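Glutathione S-transferase enzyme with thioredoxin-like domain (Xenorhabdus nematophila, PDB 4L8E) binds two glutathione molecules per subunit and, as its family membership suggests, probably acts as a glutathione transferase. Local coordinates at residues N38-K41 / I42-F45; F113-D117 / T118-T122; R121-Q124 / L125-L128; L167-V170 / L171-L175. All coordinates share one frame; numbering follows the deposited sequence.

Interaction 1: residues N38-K41 / I42-F45; sequences NGYK and ITLF. With GSH (glutathione), chain C; GSH (glutathione), chain B.
Leu-44 hangs over the carbonyl of Tyr-40, one turn back in helix 37-49, the helix of the beta-alpha-beta unit in the thioredoxin-like domain. The backbone makes the same link: Leu-44 N donates to Tyr-40 O over 2.8 Å. The ring of Tyr-40 stacks on that of Tyr-230, which Leu-44 also touches.

Lys-41 runs out fully extended from this turn. Its CB lies 4.2 Å from Ile-42 CD1, and beyond CG the chain keeps close to trans (chi2 175°, chi3 -177°), carrying the ammonium group back toward the helix start. There NZ bonds to Asn-38 OD1 at 2.9 Å and is also held by Gln-131 and Ser-99. Three bonds thus hold the buried charge, which stops 3.9 Å short of O12 of the chain C glutathione and may favour that carboxylate electrostatically.

Trp-196 NE1 also donates to Asn-38 OD1, so the amide oxygen is gripped twice and the rotation of the amide is fixed. With OD1 so engaged, the amide nitrogen is turned to the ligands: Asn-38 ND2 donates to O31 of the chain B glutathione at 2.8 Å and lies 3.3 Å from SG2 of the chain C molecule.

Interaction 2: residues F113-D117 / T118-T122; sequences FLSKD and TRERT
Ser-115 turns its OG anti to the backbone nitrogen (chi1 178°), and Glu-120, with CG beside its own nitrogen (chi1 -68°), stretches its chain to meet it: the hydroxyl donates to Glu-120 OE1 at 2.9 Å, on the anti side and tilted 34° out of the carboxylate plane. The same OG accepts from Asp-117 N at 3.0 Å, closing an ST turn, so one hydroxyl ties the loop both to itself and to the first turn of the helix.

Asp-117 is the N-cap. Its OD2 takes the amide hydrogen of Glu-120 N over 3.0 Å, while OD1 receives a hydrogen from a water that also accepts from Arg-119 N. The amides at this helix start would probably stabilise the aspartate's negative charge, although Glu-120 OE2 stands 4.4 Å from Asp-117 OD2.

Arg-121 reaches back along the loop with an extended chain. Its NH1 donates at 3.0 Å to Ser-115 O, which lies in the guanidinium plane, and Leu-114 CD2 sits over one face, 3.5 Å from NH1. Asn-108 of helix 99-110 takes up NH2, holding the flat group at a second point.

Leu-114 is buried against helices 99-110 and 188-197, whereas Arg-119 reaches out to Gly-90 and Glu-92 of the second subunit, so this start of helix 118-145 lies between its own helical neighbours and the partner chain.

Interaction 3: residues R121-Q124 / L125-L128; sequences RTEQ and LQWL
Glu-123 and Trp-127 meet side by side on helix 118-145, the long helix that opens the all-helical part of the glutathione transferase fold, in an i to i+4 pairing along one turn.

One side-chain hydrogen bond runs from Trp-127 NE1 to Glu-123 OE2, 3.0 Å long with an N-H...O angle of 150°. The oxygen lies at the edge of the indole, in the ring plane, yet the nitrogen comes to it from above the carboxylate plane; the two flat groups are turned 62° from each other. The glutamate gets there by bending at chi2 (77°), which folds the carboxylate along the helix toward the indole.

Among the backbone bonds, Arg-121 O accepts from Leu-125 N and Thr-122 O from Gln-126 N, both at 2.9 Å, and Gln-124 O from Leu-128 N at 3.0 Å, the regular alpha-helical pattern. The link from Trp-127 N to Glu-123 O is longer, at 3.3 Å.

Nonpolar packing joins Arg-121 and Leu-125, which run the same way, the methylene part of the arginine lying beside a leucine methyl.

Around this turn, Trp-127 meets Trp-130 of its own chain and Phe-97 of the second subunit, both edge-to-face, and Leu-125 packs on Leu-104 of that subunit, so part of this helix surface belongs to the dimer interface. Gln-124 OE1 accepts from the loop nitrogen Ser-115 N. On the Arg-121 side the closest side-chain approach is CG to Leu-125 CD1, 3.8 Å.

Interaction 4: residues L167-V170 / L171-L175; sequences LYKV and LNTQL
Leu-167 to Leu-175 run as regular helix, each carbonyl from Leu-167 to Val-170 accepting the amide four residues on. Leu-171 N reaches Leu-167 O at 2.9 Å, Asn-172 N reaches Tyr-168 O at 2.8 Å, and Gln-174 N reaches Val-170 O at 3.1 Å. One carbonyl does double duty: Lys-169 O takes Thr-173 N at 2.9 Å and Thr-173 OG1 at 3.0 Å, the two donors arriving from opposite faces of its plane. For the threonine this follows from chi1 of -69°, which sets OG1 beside its own nitrogen and facing back down the helix, so the hydroxyl is satisfied by the main chain of the preceding turn.

This is the last stretch of helix 154-175, in the helical C-terminal domain of the glutathione transferase fold. The side chains fan out from it to different neighbours. Tyr-168 meets the ring of Phe-135 and bonds through its hydroxyl to Gln-203, while Asn-172 holds the start of helix 211-221, its OD1 accepting from Val-213 N. Leu-171 packs on Val-213 of the same helix.

The helical coil also brings the CB atoms of the next turn close to these carbonyls: Leu-171 CB lies 3.5 Å from Leu-167 O, and Asn-172 CB 3.3 Å from Tyr-168 O. Val-170 packs on Pro-75 of the second subunit, and Gln-174 donates from NE2 to Thr-178 OG1.

From the N terminus, interaction 1 comes first, on helix 37-49 of the thioredoxin-like domain; the other three follow in series or overlap. Interaction 2 closes the turn from the loop after helix 99-110 into helix 118-145, and Phe-113 touches Phe-45 of interaction 1 (CD2 to CE2 4.1 Å), setting the loop before helix 118-145 against helix 37-49. Interaction 3 begins where interaction 2 ends, sharing Arg-121 and Thr-122. Interaction 4 lies on the next helix, 154-175, and meets interaction 3 where Trp-127 CH2 packs 3.9 Å from Val-170 CG1. None nests within or crosses another. Interactions 2, 3 and 4 also touch the second subunit.

Interaction 1: residues N38-K41 / I42-F45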
loop_
_atom_site.group_PDB
_atom_site.type_symbol
_atom_site.label_atom_id
_atom_site.label_comp_id
_atom_site.label_asym_id
_atom_site.label_seq_id
_atom_site.Cartn_x
_atom_site.Cartn_y
_atom_site.Cartn_z
ATOM N N ASN A 38 -1.160 6.606 -11.276
ATOM C CA ASN A 38 -2.189 5.904 -10.542
ATOM C C ASN A 38 -3.506 5.809 -11.305
ATOM O O ASN A 38 -4.222 4.837 -11.151
ATOM C CB ASN A 38 -2.347 6.501 -9.169
ATOM C CG ASN A 38 -1.082 6.340 -8.354
ATOM O OD1 ASN A 38 -0.487 5.245 -8.316
ATOM N ND2 ASN A 38 -0.654 7.405 -7.731
ATOM N N GLY A 39 -3.813 6.817 -12.125
ATOM C CA GLY A 39 -4.969 6.740 -12.990
ATOM C C GLY A 39 -4.821 5.678 -14.068
ATOM O O GLY A 39 -5.764 4.925 -14.370
ATOM N N TYR A 40 -3.633 5.590 -14.653
ATOM C CA TYR A 40 -3.386 4.641 -15.741
ATOM C C TYR A 40 -3.446 3.196 -15.256
ATOM O O TYR A 40 -3.788 2.300 -16.017
ATOM C CB TYR A 40 -2.035 4.874 -16.398
ATOM C CG TYR A 40 -2.010 6.053 -17.341
ATOM C CD1 TYR A 40 -2.791 6.067 -18.495
ATOM C CD2 TYR A 40 -1.205 7.136 -17.086
ATOM C CE1 TYR A 40 -2.749 7.160 -19.350
ATOM C CE2 TYR A 40 -1.179 8.224 -17.922
ATOM C CZ TYR A 40 -1.939 8.224 -19.049
ATOM O OH TYR A 40 -1.872 9.334 -19.871
ATOM N N LYS A 41 -3.151 2.952 -13.984
ATOM C CA LYS A 41 -3.298 1.592 -13.475
ATOM C C LYS A 41 -4.693 1.063 -13.770
ATOM O O LYS A 41 -4.862 -0.099 -14.130
ATOM C CB LYS A 41 -3.087 1.519 -11.964
ATOM C CG LYS A 41 -1.706 1.879 -11.472
ATOM C CD LYS A 41 -1.725 1.863 -9.951
ATOM C CE LYS A 41 -0.413 2.291 -9.330
ATOM N NZ LYS A 41 -0.541 2.370 -7.824
ATOM N N ILE A 42 -5.693 1.909 -13.565
ATOM C CA ILE A 42 -7.065 1.458 -13.642
ATOM C C ILE A 42 -7.529 1.370 -15.090
ATOM O O ILE A 42 -8.213 0.414 -15.473
ATOM C CB ILE A 42 -8.018 2.310 -12.793
ATOM C CG1 ILE A 42 -7.437 2.505 -11.378
ATOM C CG2 ILE A 42 -9.379 1.656 -12.762
ATOM C CD1 ILE A 42 -7.056 1.192 -10.632
ATOM N N THR A 43 -7.174 2.346 -15.906
ATOM C CA THR A 43 -7.532 2.233 -17.334
ATOM C C THR A 43 -6.795 1.079 -18.021
ATOM O O THR A 43 -7.345 0.445 -18.904
ATOM C CB THR A 43 -7.339 3.538 -18.106
ATOM O OG1 THR A 43 -5.986 3.964 -17.975
ATOM C CG2 THR A 43 -8.289 4.608 -17.585
ATOM N N LEU A 44 -5.574 0.770 -17.601
ATOM C CA LEU A 44 -4.917 -0.448 -18.098
ATOM C C LEU A 44 -5.767 -1.683 -17.816
ATOM O O LEU A 44 -6.003 -2.495 -18.729
ATOM C CB LEU A 44 -3.521 -0.636 -17.476
ATOM C CG LEU A 44 -2.395 0.264 -17.980
ATOM C CD1 LEU A 44 -1.135 0.047 -17.108
ATOM C CD2 LEU A 44 -2.040 0.051 -19.464
ATOM N N PHE A 45 -6.205 -1.830 -16.563
ATOM C CA PHE A 45 -7.004 -2.971 -16.171
ATOM C C PHE A 45 -8.295 -3.005 -17.004
ATOM O O PHE A 45 -8.625 -4.017 -17.576
ATOM C CB PHE A 45 -7.345 -2.965 -14.687
ATOM C CG PHE A 45 -8.132 -4.161 -14.278
ATOM C CD1 PHE A 45 -9.503 -4.198 -14.488
ATOM C CD2 PHE A 45 -7.520 -5.272 -13.767
ATOM C CE1 PHE A 45 -10.231 -5.319 -14.167
ATOM C CE2 PHE A 45 -8.243 -6.379 -13.451
ATOM C CZ PHE A 45 -9.608 -6.407 -13.663
HETATM N N1 GSH C . -2.139 5.474 -2.791
HETATM C CA1 GSH C . -2.979 6.142 -3.780
HETATM C C1 GSH C . -3.435 5.147 -4.814
HETATM O O11 GSH C . -4.549 5.303 -5.410
HETATM O O12 GSH C . -2.727 4.115 -5.083
HETATM C CB1 GSH C . -2.228 7.278 -4.418
HETATM C CG1 GSH C . -3.098 8.110 -5.346
HETATM C CD1 GSH C . -2.415 9.402 -5.740
HETATM O OE1 GSH C . -1.314 9.734 -5.330
HETATM N N2 GSH C . -3.162 10.253 -6.605
HETATM C CA2 GSH C . -2.674 11.498 -7.069
HETATM C C2 GSH C . -3.679 12.546 -6.665
HETATM O O2 GSH C . -4.916 12.432 -6.815
HETATM C CB2 GSH C . -2.531 11.557 -8.554
HETATM S SG2 GSH C . -1.473 10.261 -9.139
HETATM N N3 GSH C . -3.161 13.720 -6.043
HETATM C CA3 GSH C . -4.096 14.754 -5.651
HETATM C C3 GSH C . -3.627 15.435 -4.415
HETATM O O31 GSH C . -4.206 16.499 -4.090
HETATM O O32 GSH C . -2.688 14.939 -3.721
HETATM N N1 GSH B . 0.029 16.427 -3.076
HETATM C CA1 GSH B . 0.852 15.614 -3.890
HETATM C C1 GSH B . 2.292 15.877 -3.548
HETATM O O11 GSH B . 2.636 16.997 -3.054
HETATM O O12 GSH B . 3.167 14.982 -3.774
HETATM C CB1 GSH B . 0.612 15.958 -5.309
HETATM C CG1 GSH B . 1.461 15.152 -6.273
HETATM C CD1 GSH B . 0.924 13.746 -6.451
HETATM O OE1 GSH B . -0.241 13.490 -6.243
HETATM N N2 GSH B . 1.857 12.714 -6.863
HETATM C CA2 GSH B . 1.425 11.370 -7.057
HETATM C C2 GSH B . 2.172 10.499 -6.059
HETATM O O2 GSH B . 3.331 10.732 -5.684
HETATM C CB2 GSH B . 1.723 10.887 -8.429
HETATM S SG2 GSH B . 0.728 11.762 -9.646
HETATM N N3 GSH B . 1.502 9.375 -5.502
HETATM C CA3 GSH B . 2.215 8.557 -4.550
HETATM C C3 GSH B . 1.702 7.175 -4.613
HETATM O O31 GSH B . 1.219 6.739 -5.689
HETATM O O32 GSH B . 1.758 6.463 -3.570
#

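Interaction 2: residues F113-D117 / T118-T122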
loop_
_atom_site.group_PDB
_atom_site.type_symbol
_atom_site.label_atom_id
_atom_site.label_comp_id
_atom_site.label_asym_id
_atom_site.label_seq_id
_atom_site.Cartn_x
_atom_site.Cartn_y
_atom_site.Cartn_z
ATOM N N PHE A 113 -6.760 -11.382 -14.160
ATOM C CA PHE A 113 -5.507 -10.733 -13.756
ATOM C C PHE A 113 -5.141 -10.905 -12.282
ATOM O O PHE A 113 -4.356 -10.144 -11.724
ATOM C CB PHE A 113 -5.444 -9.279 -14.254
ATOM C CG PHE A 113 -5.535 -9.200 -15.744
ATOM C CD1 PHE A 113 -4.492 -9.640 -16.540
ATOM C CD2 PHE A 113 -6.705 -8.786 -16.356
ATOM C CE1 PHE A 113 -4.598 -9.635 -17.905
ATOM C CE2 PHE A 113 -6.834 -8.784 -17.753
ATOM C CZ PHE A 113 -5.789 -9.198 -18.529
ATOM N N LEU A 114 -5.669 -11.970 -11.683
ATOM C CA LEU A 114 -5.281 -12.346 -10.333
ATOM C C LEU A 114 -5.679 -13.794 -10.168
ATOM O O LEU A 114 -6.830 -14.189 -10.431
ATOM C CB LEU A 114 -5.998 -11.483 -9.303
ATOM C CG LEU A 114 -5.683 -11.782 -7.847
ATOM C CD1 LEU A 114 -4.241 -11.439 -7.540
ATOM C CD2 LEU A 114 -6.585 -10.993 -6.954
ATOM N N SER A 115 -4.715 -14.615 -9.796
ATOM C CA SER A 115 -4.954 -16.031 -9.740
ATOM C C SER A 115 -5.963 -16.388 -8.650
ATOM O O SER A 115 -6.071 -15.671 -7.649
ATOM C CB SER A 115 -3.638 -16.745 -9.475
ATOM O OG SER A 115 -3.851 -18.141 -9.377
ATOM N N LYS A 116 -6.659 -17.516 -8.843
ATOM C CA LYS A 116 -7.531 -18.068 -7.800
ATOM C C LYS A 116 -6.799 -19.128 -6.957
ATOM O O LYS A 116 -7.300 -19.554 -5.922
ATOM C CB LYS A 116 -8.781 -18.681 -8.424
ATOM C CG LYS A 116 -9.377 -17.821 -9.530
ATOM C CD LYS A 116 -10.630 -17.090 -9.099
ATOM C CE LYS A 116 -11.302 -16.442 -10.305
ATOM N NZ LYS A 116 -12.773 -16.259 -10.122
ATOM N N ASP A 117 -5.614 -19.535 -7.404
ATOM C CA ASP A 117 -4.758 -20.480 -6.648
ATOM C C ASP A 117 -4.089 -19.733 -5.494
ATOM O O ASP A 117 -3.442 -18.725 -5.714
ATOM C CB ASP A 117 -3.690 -21.066 -7.583
ATOM C CG ASP A 117 -2.624 -21.886 -6.846
ATOM O OD1 ASP A 117 -2.921 -23.039 -6.487
ATOM O OD2 ASP A 117 -1.476 -21.398 -6.657
ATOM N N THR A 118 -4.236 -20.228 -4.271
ATOM C CA THR A 118 -3.734 -19.503 -3.102
ATOM C C THR A 118 -2.263 -19.100 -3.209
ATOM O O THR A 118 -1.918 -17.940 -2.923
ATOM C CB THR A 118 -3.971 -20.280 -1.800
ATOM O OG1 THR A 118 -5.380 -20.409 -1.585
ATOM C CG2 THR A 118 -3.381 -19.522 -0.623
ATOM N N ARG A 119 -1.400 -20.014 -3.646
ATOM C CA ARG A 119 0.028 -19.665 -3.739
ATOM C C ARG A 119 0.305 -18.586 -4.750
ATOM O O ARG A 119 0.989 -17.619 -4.449
ATOM C CB ARG A 119 0.899 -20.880 -4.089
ATOM C CG ARG A 119 1.359 -21.622 -2.923
ATOM C CD ARG A 119 2.136 -22.903 -3.268
ATOM N NE ARG A 119 2.211 -23.689 -2.054
ATOM C CZ ARG A 119 1.205 -24.411 -1.573
ATOM N NH1 ARG A 119 0.042 -24.497 -2.229
ATOM N NH2 ARG A 119 1.356 -25.060 -0.444
ATOM N N GLU A 120 -0.197 -18.754 -5.971
ATOM C CA GLU A 120 0.056 -17.756 -7.018
ATOM C C GLU A 120 -0.555 -16.426 -6.676
ATOM O O GLU A 120 0.048 -15.383 -6.903
ATOM C CB GLU A 120 -0.522 -18.215 -8.350
ATOM C CG GLU A 120 0.168 -19.399 -8.948
ATOM C CD GLU A 120 -0.502 -19.876 -10.234
ATOM O OE1 GLU A 120 -1.468 -19.221 -10.701
ATOM O OE2 GLU A 120 -0.049 -20.912 -10.770
ATOM N N ARG A 121 -1.773 -16.468 -6.147
ATOM C CA ARG A 121 -2.487 -15.267 -5.755
ATOM C C ARG A 121 -1.730 -14.480 -4.690
ATOM O O ARG A 121 -1.637 -13.247 -4.751
ATOM C CB ARG A 121 -3.854 -15.657 -5.201
ATOM C CG ARG A 121 -4.764 -14.503 -4.858
ATOM C CD ARG A 121 -6.043 -15.068 -4.217
ATOM N NE ARG A 121 -7.021 -14.030 -3.907
ATOM C CZ ARG A 121 -7.934 -13.591 -4.761
ATOM N NH1 ARG A 121 -7.985 -14.094 -5.988
ATOM N NH2 ARG A 121 -8.798 -12.645 -4.379
ATOM N N THR A 122 -1.214 -15.208 -3.711
ATOM C CA THR A 122 -0.541 -14.578 -2.587
ATOM C C THR A 122 0.727 -13.893 -3.089
ATOM O O THR A 122 1.045 -12.794 -2.661
ATOM C CB THR A 122 -0.256 -15.572 -1.490
ATOM O OG1 THR A 122 -1.495 -16.091 -0.995
ATOM C CG2 THR A 122 0.506 -14.915 -0.331
HETATM O O HOH W 1 -1.856 -22.918 -4.032
#

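Interaction 3: residues R121-Q124 / L125-L128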
loop_
_atom_site.group_PDB
_atom_site.type_symbol
_atom_site.label_atom_id
_atom_site.label_comp_id
_atom_site.label_asym_id
_atom_site.label_seq_id
_atom_site.Cartn_x
_atom_site.Cartn_y
_atom_site.Cartn_z
ATOM N N ARG A 121 -1.773 -16.468 -6.147
ATOM C CA ARG A 121 -2.487 -15.267 -5.755
ATOM C C ARG A 121 -1.730 -14.480 -4.690
ATOM O O ARG A 121 -1.637 -13.247 -4.751
ATOM C CB ARG A 121 -3.854 -15.657 -5.201
ATOM C CG ARG A 121 -4.764 -14.503 -4.858
ATOM C CD ARG A 121 -6.043 -15.068 -4.217
ATOM N NE ARG A 121 -7.021 -14.030 -3.907
ATOM C CZ ARG A 121 -7.934 -13.591 -4.761
ATOM N NH1 ARG A 121 -7.985 -14.094 -5.988
ATOM N NH2 ARG A 121 -8.798 -12.645 -4.379
ATOM N N THR A 122 -1.214 -15.208 -3.711
ATOM C CA THR A 122 -0.541 -14.578 -2.587
ATOM C C THR A 122 0.727 -13.893 -3.089
ATOM O O THR A 122 1.045 -12.794 -2.661
ATOM C CB THR A 122 -0.256 -15.572 -1.490
ATOM O OG1 THR A 122 -1.495 -16.091 -0.995
ATOM C CG2 THR A 122 0.506 -14.915 -0.331
ATOM N N GLU A 123 1.448 -14.538 -4.000
ATOM C CA GLU A 123 2.647 -13.935 -4.571
ATOM C C GLU A 123 2.315 -12.673 -5.351
ATOM O O GLU A 123 2.987 -11.643 -5.207
ATOM C CB GLU A 123 3.414 -14.945 -5.431
ATOM C CG GLU A 123 4.713 -14.423 -5.973
ATOM C CD GLU A 123 5.860 -14.388 -4.962
ATOM O OE1 GLU A 123 5.727 -14.931 -3.828
ATOM O OE2 GLU A 123 6.913 -13.795 -5.323
ATOM N N GLN A 124 1.264 -12.728 -6.169
ATOM C CA GLN A 124 0.810 -11.545 -6.892
ATOM C C GLN A 124 0.428 -10.413 -5.954
ATOM O O GLN A 124 0.794 -9.277 -6.181
ATOM C CB GLN A 124 -0.354 -11.918 -7.807
ATOM C CG GLN A 124 0.077 -12.834 -8.895
ATOM C CD GLN A 124 -1.055 -13.484 -9.627
ATOM O OE1 GLN A 124 -2.174 -13.535 -9.135
ATOM N NE2 GLN A 124 -0.762 -14.021 -10.806
ATOM N N LEU A 125 -0.290 -10.731 -4.882
ATOM C CA LEU A 125 -0.772 -9.706 -3.977
ATOM C C LEU A 125 0.390 -9.105 -3.170
ATOM O O LEU A 125 0.396 -7.910 -2.883
ATOM C CB LEU A 125 -1.844 -10.274 -3.054
ATOM C CG LEU A 125 -3.188 -10.565 -3.726
ATOM C CD1 LEU A 125 -4.070 -11.345 -2.794
ATOM C CD2 LEU A 125 -3.857 -9.250 -4.157
ATOM N N GLN A 126 1.369 -9.923 -2.809
ATOM C CA GLN A 126 2.538 -9.410 -2.119
ATOM C C GLN A 126 3.174 -8.286 -2.937
ATOM O O GLN A 126 3.534 -7.230 -2.425
ATOM C CB GLN A 126 3.512 -10.572 -1.906
ATOM C CG GLN A 126 4.910 -10.252 -1.583
ATOM C CD GLN A 126 5.715 -11.540 -1.622
ATOM O OE1 GLN A 126 6.169 -11.994 -2.686
ATOM N NE2 GLN A 126 5.808 -12.186 -0.494
ATOM N N TRP A 127 3.304 -8.515 -4.227
ATOM C CA TRP A 127 3.933 -7.532 -5.105
ATOM C C TRP A 127 3.034 -6.326 -5.382
ATOM O O TRP A 127 3.534 -5.219 -5.545
ATOM C CB TRP A 127 4.463 -8.204 -6.389
ATOM C CG TRP A 127 5.665 -9.027 -6.109
ATOM C CD1 TRP A 127 5.736 -10.379 -6.059
ATOM C CD2 TRP A 127 6.986 -8.544 -5.780
ATOM N NE1 TRP A 127 7.021 -10.781 -5.729
ATOM C CE2 TRP A 127 7.799 -9.663 -5.557
ATOM C CE3 TRP A 127 7.554 -7.266 -5.678
ATOM C CZ2 TRP A 127 9.158 -9.553 -5.233
ATOM C CZ3 TRP A 127 8.900 -7.165 -5.357
ATOM C CH2 TRP A 127 9.684 -8.302 -5.138
ATOM N N LEU A 128 1.714 -6.531 -5.461
ATOM C CA LEU A 128 0.781 -5.400 -5.467
ATOM C C LEU A 128 0.974 -4.499 -4.249
ATOM O O LEU A 128 1.070 -3.264 -4.374
ATOM C CB LEU A 128 -0.655 -5.903 -5.545
ATOM C CG LEU A 128 -1.756 -4.837 -5.468
ATOM C CD1 LEU A 128 -1.686 -3.901 -6.663
ATOM C CD2 LEU A 128 -3.122 -5.479 -5.379
#

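Interaction 4: residues L167-V170 / L171-L175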
loop_
_atom_site.group_PDB
_atom_site.type_symbol
_atom_site.label_atom_id
_atom_site.label_comp_id
_atom_site.label_asym_id
_atom_site.label_seq_id
_atom_site.Cartn_x
_atom_site.Cartn_y
_atom_site.Cartn_z
ATOM N N LEU A 167 14.698 0.311 -5.026
ATOM C CA LEU A 167 13.434 -0.224 -5.524
ATOM C C LEU A 167 13.545 -0.842 -6.910
ATOM O O LEU A 167 13.000 -1.944 -7.158
ATOM C CB LEU A 167 12.384 0.891 -5.511
ATOM C CG LEU A 167 11.921 1.248 -4.101
ATOM C CD1 LEU A 167 11.253 2.611 -4.110
ATOM C CD2 LEU A 167 10.979 0.215 -3.533
ATOM N N TYR A 168 14.249 -0.164 -7.820
ATOM C CA TYR A 168 14.459 -0.723 -9.152
ATOM C C TYR A 168 15.303 -1.998 -9.081
ATOM O O TYR A 168 15.109 -2.932 -9.845
ATOM C CB TYR A 168 15.064 0.307 -10.119
ATOM C CG TYR A 168 13.995 1.152 -10.814
ATOM C CD1 TYR A 168 13.487 2.301 -10.216
ATOM C CD2 TYR A 168 13.483 0.788 -12.054
ATOM C CE1 TYR A 168 12.512 3.060 -10.824
ATOM C CE2 TYR A 168 12.512 1.548 -12.673
ATOM C CZ TYR A 168 12.029 2.678 -12.057
ATOM O OH TYR A 168 11.064 3.403 -12.698
ATOM N N LYS A 169 16.228 -2.037 -8.138
ATOM C CA LYS A 169 17.068 -3.222 -7.951
ATOM C C LYS A 169 16.226 -4.406 -7.450
ATOM O O LYS A 169 16.364 -5.524 -7.947
ATOM C CB LYS A 169 18.205 -2.928 -6.984
ATOM C CG LYS A 169 19.075 -4.126 -6.701
ATOM C CD LYS A 169 20.141 -3.791 -5.649
ATOM C CE LYS A 169 21.212 -4.863 -5.581
ATOM N NZ LYS A 169 22.090 -4.682 -4.393
ATOM N N VAL A 170 15.326 -4.147 -6.510
ATOM C CA VAL A 170 14.404 -5.178 -6.029
ATOM C C VAL A 170 13.557 -5.683 -7.204
ATOM O O VAL A 170 13.371 -6.891 -7.390
ATOM C CB VAL A 170 13.524 -4.625 -4.889
ATOM C CG1 VAL A 170 12.339 -5.556 -4.595
ATOM C CG2 VAL A 170 14.360 -4.427 -3.603
ATOM N N LEU A 171 13.006 -4.746 -7.959
ATOM C CA LEU A 171 12.170 -5.102 -9.098
ATOM C C LEU A 171 12.953 -5.942 -10.108
ATOM O O LEU A 171 12.488 -7.004 -10.579
ATOM C CB LEU A 171 11.620 -3.823 -9.734
ATOM C CG LEU A 171 10.698 -3.979 -10.946
ATOM C CD1 LEU A 171 9.459 -4.728 -10.531
ATOM C CD2 LEU A 171 10.370 -2.635 -11.547
ATOM N N ASN A 172 14.155 -5.498 -10.433
ATOM C CA ASN A 172 14.964 -6.191 -11.426
ATOM C C ASN A 172 15.308 -7.605 -10.955
ATOM O O ASN A 172 15.302 -8.559 -11.729
ATOM C CB ASN A 172 16.254 -5.427 -11.667
ATOM C CG ASN A 172 17.013 -5.936 -12.855
ATOM O OD1 ASN A 172 16.659 -5.646 -14.003
ATOM N ND2 ASN A 172 18.101 -6.675 -12.599
ATOM N N THR A 173 15.644 -7.719 -9.679
ATOM C CA THR A 173 15.995 -9.015 -9.106
ATOM C C THR A 173 14.830 -10.002 -9.252
ATOM O O THR A 173 15.042 -11.157 -9.612
ATOM C CB THR A 173 16.470 -8.849 -7.654
ATOM O OG1 THR A 173 17.733 -8.179 -7.670
ATOM C CG2 THR A 173 16.633 -10.192 -6.962
ATOM N N GLN A 174 13.602 -9.558 -8.989
ATOM C CA GLN A 174 12.468 -10.454 -9.154
ATOM C C GLN A 174 12.228 -10.805 -10.621
ATOM O O GLN A 174 11.907 -11.953 -10.944
ATOM C CB GLN A 174 11.213 -9.866 -8.515
ATOM C CG GLN A 174 9.994 -10.790 -8.574
ATOM C CD GLN A 174 10.235 -12.146 -7.935
ATOM O OE1 GLN A 174 10.691 -12.222 -6.809
ATOM N NE2 GLN A 174 9.929 -13.227 -8.661
ATOM N N LEU A 175 12.373 -9.824 -11.510
ATOM C CA LEU A 175 12.058 -10.045 -12.923
ATOM C C LEU A 175 13.150 -10.882 -13.619
ATOM O O LEU A 175 12.968 -11.360 -14.754
ATOM C CB LEU A 175 11.811 -8.700 -13.636
ATOM C CG LEU A 175 10.529 -7.970 -13.192
ATOM C CD1 LEU A 175 10.514 -6.570 -13.776
ATOM C CD2 LEU A 175 9.301 -8.748 -13.622
#